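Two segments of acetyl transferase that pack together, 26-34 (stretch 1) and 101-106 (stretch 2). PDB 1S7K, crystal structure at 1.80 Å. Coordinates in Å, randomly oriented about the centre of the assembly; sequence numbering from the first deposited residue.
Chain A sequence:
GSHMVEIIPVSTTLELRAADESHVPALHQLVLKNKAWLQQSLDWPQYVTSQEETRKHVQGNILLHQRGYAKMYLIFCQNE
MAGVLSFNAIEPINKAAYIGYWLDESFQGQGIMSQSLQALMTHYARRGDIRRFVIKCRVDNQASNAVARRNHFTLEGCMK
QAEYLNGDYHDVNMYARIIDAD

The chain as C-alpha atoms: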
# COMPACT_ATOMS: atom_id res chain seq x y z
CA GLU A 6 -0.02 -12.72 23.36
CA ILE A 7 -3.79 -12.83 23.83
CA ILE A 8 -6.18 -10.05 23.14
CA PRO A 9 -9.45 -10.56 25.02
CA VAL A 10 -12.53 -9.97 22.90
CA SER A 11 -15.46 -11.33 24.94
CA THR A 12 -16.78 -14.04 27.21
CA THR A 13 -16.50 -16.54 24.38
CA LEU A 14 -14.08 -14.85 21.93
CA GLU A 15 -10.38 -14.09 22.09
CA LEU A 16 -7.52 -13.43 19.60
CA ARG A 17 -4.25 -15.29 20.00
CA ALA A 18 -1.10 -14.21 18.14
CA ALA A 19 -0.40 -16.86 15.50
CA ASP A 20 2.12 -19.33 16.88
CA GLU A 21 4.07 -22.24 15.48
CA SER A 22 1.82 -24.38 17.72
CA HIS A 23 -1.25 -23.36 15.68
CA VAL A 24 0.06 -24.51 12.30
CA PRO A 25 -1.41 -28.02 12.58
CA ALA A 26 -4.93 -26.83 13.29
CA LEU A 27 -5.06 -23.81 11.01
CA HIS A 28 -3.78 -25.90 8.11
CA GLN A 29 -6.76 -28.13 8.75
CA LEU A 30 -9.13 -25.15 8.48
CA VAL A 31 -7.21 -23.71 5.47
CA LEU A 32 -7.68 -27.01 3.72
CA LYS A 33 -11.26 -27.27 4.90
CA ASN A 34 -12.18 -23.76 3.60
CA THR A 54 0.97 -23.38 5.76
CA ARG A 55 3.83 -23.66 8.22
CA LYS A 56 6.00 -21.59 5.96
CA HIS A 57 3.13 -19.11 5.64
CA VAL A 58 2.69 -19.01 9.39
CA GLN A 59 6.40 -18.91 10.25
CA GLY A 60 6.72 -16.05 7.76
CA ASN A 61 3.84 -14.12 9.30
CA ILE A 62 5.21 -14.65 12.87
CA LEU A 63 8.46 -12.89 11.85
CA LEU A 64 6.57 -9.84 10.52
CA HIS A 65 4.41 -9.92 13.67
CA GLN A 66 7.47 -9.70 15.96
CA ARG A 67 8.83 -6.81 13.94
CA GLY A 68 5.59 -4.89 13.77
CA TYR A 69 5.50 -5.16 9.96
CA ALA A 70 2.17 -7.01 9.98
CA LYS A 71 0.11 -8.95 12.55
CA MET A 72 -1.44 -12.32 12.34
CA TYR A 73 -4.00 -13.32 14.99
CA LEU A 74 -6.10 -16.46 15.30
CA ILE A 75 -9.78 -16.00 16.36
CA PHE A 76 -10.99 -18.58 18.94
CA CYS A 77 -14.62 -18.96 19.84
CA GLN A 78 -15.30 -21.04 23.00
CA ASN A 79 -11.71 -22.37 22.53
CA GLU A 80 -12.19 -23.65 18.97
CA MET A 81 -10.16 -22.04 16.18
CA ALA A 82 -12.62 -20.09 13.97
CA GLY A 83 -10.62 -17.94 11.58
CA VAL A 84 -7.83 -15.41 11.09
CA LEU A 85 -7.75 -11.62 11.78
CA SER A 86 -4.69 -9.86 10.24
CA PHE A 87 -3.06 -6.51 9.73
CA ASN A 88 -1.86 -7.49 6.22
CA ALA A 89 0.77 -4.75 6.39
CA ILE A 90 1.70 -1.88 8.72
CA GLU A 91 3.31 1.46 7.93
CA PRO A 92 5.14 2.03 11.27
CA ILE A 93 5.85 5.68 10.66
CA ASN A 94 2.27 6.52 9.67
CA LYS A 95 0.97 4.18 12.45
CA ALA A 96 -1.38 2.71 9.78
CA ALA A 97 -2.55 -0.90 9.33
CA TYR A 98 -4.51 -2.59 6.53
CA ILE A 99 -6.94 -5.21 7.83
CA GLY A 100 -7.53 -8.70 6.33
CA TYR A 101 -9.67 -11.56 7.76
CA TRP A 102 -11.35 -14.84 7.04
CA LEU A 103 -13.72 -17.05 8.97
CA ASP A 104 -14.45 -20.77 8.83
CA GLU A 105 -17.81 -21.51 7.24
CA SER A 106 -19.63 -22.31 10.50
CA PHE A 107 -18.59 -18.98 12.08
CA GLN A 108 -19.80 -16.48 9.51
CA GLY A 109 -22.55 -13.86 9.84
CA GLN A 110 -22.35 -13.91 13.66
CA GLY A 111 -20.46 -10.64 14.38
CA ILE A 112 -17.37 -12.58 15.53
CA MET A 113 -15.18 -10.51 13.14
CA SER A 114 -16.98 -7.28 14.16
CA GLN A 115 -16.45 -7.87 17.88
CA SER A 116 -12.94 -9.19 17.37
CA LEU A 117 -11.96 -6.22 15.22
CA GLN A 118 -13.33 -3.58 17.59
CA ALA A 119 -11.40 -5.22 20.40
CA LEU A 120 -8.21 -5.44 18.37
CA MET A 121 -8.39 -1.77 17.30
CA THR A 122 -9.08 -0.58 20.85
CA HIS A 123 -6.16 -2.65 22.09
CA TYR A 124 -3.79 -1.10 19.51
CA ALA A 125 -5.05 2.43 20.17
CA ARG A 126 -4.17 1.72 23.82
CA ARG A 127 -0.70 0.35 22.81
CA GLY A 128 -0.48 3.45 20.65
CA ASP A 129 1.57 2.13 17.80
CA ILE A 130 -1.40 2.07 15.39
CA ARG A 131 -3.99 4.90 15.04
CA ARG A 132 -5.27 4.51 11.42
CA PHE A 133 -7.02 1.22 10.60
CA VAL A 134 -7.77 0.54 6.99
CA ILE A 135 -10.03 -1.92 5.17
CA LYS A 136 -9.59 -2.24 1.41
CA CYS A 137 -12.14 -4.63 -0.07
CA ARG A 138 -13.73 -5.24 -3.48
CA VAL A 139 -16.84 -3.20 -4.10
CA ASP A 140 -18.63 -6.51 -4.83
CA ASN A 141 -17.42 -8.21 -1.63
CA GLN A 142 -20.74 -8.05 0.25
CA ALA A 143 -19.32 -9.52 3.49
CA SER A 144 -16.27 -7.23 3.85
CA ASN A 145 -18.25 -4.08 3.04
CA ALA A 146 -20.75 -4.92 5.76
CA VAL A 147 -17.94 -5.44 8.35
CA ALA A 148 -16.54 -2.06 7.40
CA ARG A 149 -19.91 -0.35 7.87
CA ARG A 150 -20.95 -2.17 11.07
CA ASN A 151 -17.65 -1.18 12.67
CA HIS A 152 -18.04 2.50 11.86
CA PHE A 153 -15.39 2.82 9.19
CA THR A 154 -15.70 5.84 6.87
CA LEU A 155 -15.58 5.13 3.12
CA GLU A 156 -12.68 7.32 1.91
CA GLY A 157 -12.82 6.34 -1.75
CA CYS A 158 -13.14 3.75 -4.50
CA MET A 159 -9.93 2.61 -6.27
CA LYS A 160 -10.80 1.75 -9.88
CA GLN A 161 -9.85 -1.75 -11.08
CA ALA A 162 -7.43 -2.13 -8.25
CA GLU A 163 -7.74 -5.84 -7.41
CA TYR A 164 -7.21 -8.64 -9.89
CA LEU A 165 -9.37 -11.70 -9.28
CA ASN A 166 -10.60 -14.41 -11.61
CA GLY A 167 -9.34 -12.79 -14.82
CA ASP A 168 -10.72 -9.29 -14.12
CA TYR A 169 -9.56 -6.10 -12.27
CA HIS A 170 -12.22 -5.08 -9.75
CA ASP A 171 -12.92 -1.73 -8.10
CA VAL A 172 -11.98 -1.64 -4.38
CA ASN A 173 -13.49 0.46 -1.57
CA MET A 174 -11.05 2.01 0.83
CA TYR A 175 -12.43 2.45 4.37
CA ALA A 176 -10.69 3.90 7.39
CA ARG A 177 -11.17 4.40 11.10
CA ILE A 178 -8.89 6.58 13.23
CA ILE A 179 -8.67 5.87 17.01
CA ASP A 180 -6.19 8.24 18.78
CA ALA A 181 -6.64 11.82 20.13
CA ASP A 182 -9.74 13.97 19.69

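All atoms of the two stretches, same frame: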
# COMPACT_ATOMS: atom_id res chain seq x y z
N ALA A 26 -3.48 -27.07 13.31
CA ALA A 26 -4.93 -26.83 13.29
C ALA A 26 -5.42 -25.85 12.20
O ALA A 26 -6.47 -26.01 11.56
CB ALA A 26 -5.33 -26.33 14.65
N LEU A 27 -4.66 -24.78 12.02
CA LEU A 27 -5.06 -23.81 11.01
C LEU A 27 -5.01 -24.45 9.63
O LEU A 27 -5.93 -24.27 8.82
CB LEU A 27 -4.12 -22.62 11.04
CG LEU A 27 -4.30 -21.55 9.96
CD1 LEU A 27 -5.66 -20.80 10.02
CD2 LEU A 27 -3.12 -20.62 10.17
N HIS A 28 -3.95 -25.23 9.40
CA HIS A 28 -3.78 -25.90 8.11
C HIS A 28 -5.03 -26.70 7.85
O HIS A 28 -5.51 -26.74 6.75
CB HIS A 28 -2.57 -26.85 8.10
CG HIS A 28 -2.24 -27.40 6.73
ND1 HIS A 28 -2.27 -26.63 5.59
CD2 HIS A 28 -1.81 -28.63 6.34
CE1 HIS A 28 -1.87 -27.35 4.55
NE2 HIS A 28 -1.59 -28.57 4.98
N GLN A 29 -5.54 -27.34 8.90
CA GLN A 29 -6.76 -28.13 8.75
C GLN A 29 -7.92 -27.27 8.27
O GLN A 29 -8.69 -27.68 7.41
CB GLN A 29 -7.13 -28.75 10.10
CG GLN A 29 -6.32 -29.98 10.46
CD GLN A 29 -6.79 -31.20 9.67
OE1 GLN A 29 -6.25 -31.50 8.61
NE2 GLN A 29 -7.85 -31.87 10.18
N LEU A 30 -8.06 -26.07 8.85
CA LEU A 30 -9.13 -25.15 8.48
C LEU A 30 -8.85 -24.58 7.09
O LEU A 30 -9.78 -24.43 6.28
CB LEU A 30 -9.22 -24.02 9.52
CG LEU A 30 -10.63 -23.51 9.89
CD1 LEU A 30 -11.50 -24.70 10.28
CD2 LEU A 30 -10.53 -22.52 11.04
N VAL A 31 -7.58 -24.24 6.81
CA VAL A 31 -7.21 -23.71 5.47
C VAL A 31 -7.76 -24.69 4.44
O VAL A 31 -8.57 -24.34 3.55
CB VAL A 31 -5.70 -23.67 5.24
CG1 VAL A 31 -5.41 -23.60 3.76
CG2 VAL A 31 -5.08 -22.50 5.97
N LEU A 32 -7.30 -25.92 4.59
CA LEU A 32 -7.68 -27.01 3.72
C LEU A 32 -9.19 -27.14 3.66
O LEU A 32 -9.76 -27.26 2.59
CB LEU A 32 -7.09 -28.31 4.24
CG LEU A 32 -7.17 -29.44 3.25
CD1 LEU A 32 -6.92 -28.90 1.82
CD2 LEU A 32 -6.15 -30.49 3.68
N LYS A 33 -9.82 -27.12 4.83
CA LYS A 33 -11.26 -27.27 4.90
C LYS A 33 -12.05 -26.16 4.18
O LYS A 33 -13.14 -26.41 3.65
CB LYS A 33 -11.69 -27.33 6.37
CG LYS A 33 -13.20 -27.48 6.53
CD LYS A 33 -13.71 -26.98 7.87
CE LYS A 33 -15.20 -27.04 7.88
NZ LYS A 33 -15.78 -26.10 8.84
N ASN A 34 -11.52 -24.94 4.21
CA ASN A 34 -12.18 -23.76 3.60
C ASN A 34 -11.46 -23.34 2.29
O ASN A 34 -11.68 -22.24 1.75
CB ASN A 34 -12.16 -22.57 4.60
CG ASN A 34 -13.09 -22.79 5.82
OD1 ASN A 34 -14.25 -22.47 5.77
ND2 ASN A 34 -12.56 -23.36 6.87
N TYR A 101 -9.11 -10.55 6.84
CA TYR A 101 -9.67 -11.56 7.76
C TYR A 101 -10.36 -12.63 6.97
O TYR A 101 -10.69 -12.44 5.78
CB TYR A 101 -10.74 -10.95 8.71
CG TYR A 101 -12.16 -10.89 8.08
CD1 TYR A 101 -13.16 -11.82 8.40
CD2 TYR A 101 -12.48 -9.89 7.18
CE1 TYR A 101 -14.48 -11.74 7.83
CE2 TYR A 101 -13.79 -9.80 6.59
CZ TYR A 101 -14.78 -10.73 6.92
OH TYR A 101 -16.03 -10.63 6.27
N TRP A 102 -10.55 -13.78 7.62
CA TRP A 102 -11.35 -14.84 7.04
C TRP A 102 -11.82 -15.75 8.15
O TRP A 102 -11.09 -16.02 9.11
CB TRP A 102 -10.62 -15.58 5.92
CG TRP A 102 -9.48 -16.36 6.25
CD1 TRP A 102 -8.18 -15.96 6.26
CD2 TRP A 102 -9.50 -17.74 6.64
NE1 TRP A 102 -7.35 -17.04 6.65
CE2 TRP A 102 -8.16 -18.14 6.88
CE3 TRP A 102 -10.53 -18.69 6.81
CZ2 TRP A 102 -7.81 -19.46 7.28
CZ3 TRP A 102 -10.17 -20.01 7.21
CH2 TRP A 102 -8.84 -20.37 7.44
N LEU A 103 -13.05 -16.22 7.99
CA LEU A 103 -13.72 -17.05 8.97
C LEU A 103 -14.13 -18.39 8.40
O LEU A 103 -14.58 -18.47 7.23
CB LEU A 103 -15.02 -16.36 9.44
CG LEU A 103 -14.84 -15.17 10.35
CD1 LEU A 103 -16.15 -14.42 10.58
CD2 LEU A 103 -14.28 -15.68 11.66
N ASP A 104 -14.00 -19.43 9.22
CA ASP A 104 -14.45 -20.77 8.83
C ASP A 104 -15.94 -20.66 8.54
O ASP A 104 -16.65 -19.84 9.13
CB ASP A 104 -14.30 -21.76 9.95
CG ASP A 104 -15.12 -23.01 9.69
OD1 ASP A 104 -14.69 -23.78 8.80
OD2 ASP A 104 -16.19 -23.19 10.35
N GLU A 105 -16.41 -21.54 7.66
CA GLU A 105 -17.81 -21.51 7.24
C GLU A 105 -18.87 -21.54 8.33
O GLU A 105 -19.93 -20.94 8.19
CB GLU A 105 -18.09 -22.66 6.24
CG GLU A 105 -18.00 -24.07 6.81
CD GLU A 105 -17.83 -25.13 5.71
OE1 GLU A 105 -17.87 -26.35 5.98
OE2 GLU A 105 -17.65 -24.73 4.55
N SER A 106 -18.61 -22.22 9.43
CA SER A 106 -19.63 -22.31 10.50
C SER A 106 -19.60 -21.12 11.48
O SER A 106 -20.37 -21.07 12.47
CB SER A 106 -19.43 -23.61 11.31
OG SER A 106 -18.13 -23.63 11.87

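Residues 26-33 lie in a helix that begins earlier in the chain, and they pass the end of a strand, 101-103, and the loop that follows it. The two axes run nearly perpendicular, at 80°, and stay 10.8 Å apart at their closest, so side chains rather than backbones fill most of the gap. The backbones come nearest where the segment leaves the strand, with 6.4 Å between the CA atoms of Asn34 and Asp104.

The first contact is apolar. Leu27 points its CA-to-CB bond sideways, but with chi1 t and chi2 p its CD1 lies 3.7 Å from CZ2 of Trp102. One turn on, Leu30 faces stretch 2 directly; its CB lies at the edge of the indole, 4.2 Å from Trp102 CH2, and Val31 adds CG2 at 4.3 Å from Trp102 CZ2. The intervening His28 and Gln29, like Leu32, lie out of reach of the other segment.

Polar chemistry takes over at Lys33. Its extended side chain, t at every chi angle, carries NZ to 2.6 Å from Asp104 OD1 in a hydrogen-bonded salt bridge, and a longer salt bridge joins Lys33 NZ to Glu105 OE1 at 3.6 Å. A single ammonium group thus bridges two consecutive carboxylates, the closer of them that of Asp104.

Asn34 uses both ends of its amide. ND2 donates to Asp104 OD1 at 2.9 Å and also to the carbonyl O of Leu30 at 3.0 Å, which ties the side chain back to the helical residue Leu30, while OD1 accepts a hydrogen bond from the backbone N of Glu105 at 3.0 Å. Asp104, buried at the centre of this network, divides its carboxylate: OD1 receives Lys33 and Asn34, whereas OD2 accepts from Ser106 N at 2.8 Å and Ser106 OG at 2.5 Å, bracing the loop that meets the helix.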